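Lic12234 (Leptospira interrogans, PDB 4TZH) is of unknown function but belongs to a leucine-rich repeat subfamily of a human pathogen, may act as a virulence factor and binds zinc ions in the crystal. Local coordinates at residues Leu92-Asn95 / Gly96-Leu99. Numbering follows the deposited sequence.
Sequences LFLN and GNSL
Asn97 swings its carboxamide back over the backbone of Leu94, three residues earlier, where ND2 donates a nearly straight hydrogen bond to Leu94 O (2.9 Å). The acceptor lies almost in the amide plane of Asn97, yet the donor sits well above the carbonyl plane of Leu94, 67° out of it, and so misses the lone-pair directions. With CG anti to its own carbonyl carbon (chi1 -85°), the amide reaches back to Leu94 and crosses that side chain at about a right angle: Leu94 CD2 rests 4.0 Å from Asn97 ND2 and equally far from Leu99 CD1, the two leucine side chains crossing in the same way. Here the chain leaves strand 91-93 with the sequence LFLNGNSL, the LxLxxNxL part of the LxxLxLxxNxL signature of a leucine-rich repeat, whose asparagine is buried and holds the loop after the strand through side-chain hydrogen bonds to backbone atoms. The previous coil is bound as well, through Ile76 N to Asn97 OD1 and through Asn97 ND2 to Ile71 O, while Leu94 O also accepts a bond from Asn120 of the next coil. Gly96 has a positive phi, a conformation that favours glycine. The CB of Asn95 points away from this turn, and its side chain touches Ser72 and Tyr116.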
ATOM      1  N   LEU A  92      -0.032  -4.095  -1.616  1.00 13.75           N
ATOM      2  CA  LEU A  92      -0.111  -3.218  -0.451  1.00 14.14           C
ATOM      3  C   LEU A  92      -1.581  -2.860  -0.214  1.00 13.91           C
ATOM      4  O   LEU A  92      -2.212  -2.209  -1.058  1.00 13.82           O
ATOM      5  CB  LEU A  92       0.719  -1.965  -0.707  1.00 14.18           C
ATOM      6  CG  LEU A  92       0.704  -0.905   0.383  1.00 16.65           C
ATOM      7  CD1 LEU A  92       1.054  -1.484   1.763  1.00 16.29           C
ATOM      8  CD2 LEU A  92       1.742   0.193   0.046  1.00 17.97           C
ATOM      9  N   PHE A  93      -2.118  -3.318   0.923  1.00 13.69           N
ATOM     10  CA  PHE A  93      -3.485  -2.969   1.308  1.00 13.10           C
ATOM     11  C   PHE A  93      -3.440  -1.841   2.332  1.00 15.72           C
ATOM     12  O   PHE A  93      -2.945  -2.037   3.449  1.00 14.70           O
ATOM     13  CB  PHE A  93      -4.216  -4.161   1.943  1.00 15.02           C
ATOM     14  CG  PHE A  93      -4.551  -5.301   1.033  1.00 16.93           C
ATOM     15  CD1 PHE A  93      -5.736  -5.305   0.309  1.00 21.76           C
ATOM     16  CD2 PHE A  93      -3.778  -6.451   1.034  1.00 19.13           C
ATOM     17  CE1 PHE A  93      -6.058  -6.394  -0.525  1.00 22.98           C
ATOM     18  CE2 PHE A  93      -4.099  -7.526   0.206  1.00 19.85           C
ATOM     19  CZ  PHE A  93      -5.218  -7.472  -0.582  1.00 19.62           C
ATOM     20  N   LEU A  94      -3.920  -0.657   1.940  1.00 14.49           N
ATOM     21  CA  LEU A  94      -3.951   0.503   2.816  1.00 15.18           C
ATOM     22  C   LEU A  94      -5.367   0.996   2.965  1.00 16.51           C
ATOM     23  O   LEU A  94      -5.562   2.117   3.472  1.00 16.63           O
ATOM     24  CB  LEU A  94      -3.063   1.626   2.278  1.00 17.79           C
ATOM     25  CG  LEU A  94      -1.646   1.548   2.765  1.00 23.07           C
ATOM     26  CD1 LEU A  94      -0.753   2.416   1.869  1.00 23.14           C
ATOM     27  CD2 LEU A  94      -1.603   2.138   4.203  1.00 29.08           C
ATOM     28  N   ASN A  95      -6.337   0.182   2.571  1.00 15.66           N
ATOM     29  CA  ASN A  95      -7.719   0.647   2.640  1.00 16.70           C
ATOM     30  C   ASN A  95      -8.172   0.850   4.086  1.00 19.19           C
ATOM     31  O   ASN A  95      -7.765   0.079   4.960  1.00 18.58           O
ATOM     32  CB  ASN A  95      -8.617  -0.301   1.924  1.00 19.64           C
ATOM     33  CG  ASN A  95      -8.379  -1.725   2.249  1.00 21.15           C
ATOM     34  OD1 ASN A  95      -7.289  -2.278   1.936  1.00 20.05           O
ATOM     35  ND2 ASN A  95      -9.376  -2.351   2.869  1.00 24.79           N
ATOM     36  N   GLY A  96      -9.047   1.828   4.301  1.00 17.55           N
ATOM     37  CA  GLY A  96      -9.579   2.049   5.636  1.00 17.35           C
ATOM     38  C   GLY A  96      -8.546   2.624   6.572  1.00 20.51           C
ATOM     39  O   GLY A  96      -8.232   2.010   7.602  1.00 23.21           O
ATOM     40  N   ASN A  97      -7.980   3.781   6.229  1.00 17.18           N
ATOM     41  CA  ASN A  97      -6.980   4.413   7.083  1.00 17.32           C
ATOM     42  C   ASN A  97      -7.234   5.918   7.153  1.00 19.66           C
ATOM     43  O   ASN A  97      -8.336   6.368   6.822  1.00 21.01           O
ATOM     44  CB  ASN A  97      -5.560   4.063   6.603  1.00 15.95           C
ATOM     45  CG  ASN A  97      -5.083   2.758   7.156  1.00 17.65           C
ATOM     46  OD1 ASN A  97      -4.900   2.676   8.374  1.00 17.29           O
ATOM     47  ND2 ASN A  97      -4.920   1.713   6.318  1.00 16.11           N
ATOM     48  N   SER A  98      -6.257   6.679   7.666  1.00 18.52           N
ATOM     49  CA  SER A  98      -6.376   8.114   7.844  1.00 19.62           C
ATOM     50  C   SER A  98      -5.422   8.873   6.951  1.00 21.96           C
ATOM     51  O   SER A  98      -4.839   9.883   7.370  1.00 23.50           O
ATOM     52  CB  SER A  98      -6.128   8.438   9.312  1.00 23.55           C
ATOM     53  OG  SER A  98      -7.110   7.775  10.084  1.00 28.28           O
ATOM     54  N   LEU A  99      -5.228   8.399   5.710  1.00 20.65           N
ATOM     55  CA  LEU A  99      -4.309   9.071   4.808  1.00 20.84           C
ATOM     56  C   LEU A  99      -4.924  10.254   4.100  1.00 22.75           C
ATOM     57  O   LEU A  99      -5.905  10.089   3.379  1.00 22.28           O
ATOM     58  CB  LEU A  99      -3.731   8.097   3.772  1.00 20.87           C
ATOM     59  CG  LEU A  99      -2.837   7.019   4.336  1.00 22.38           C
ATOM     60  CD1 LEU A  99      -2.734   5.864   3.330  1.00 23.65           C
ATOM     61  CD2 LEU A  99      -1.466   7.569   4.695  1.00 22.50           C
TER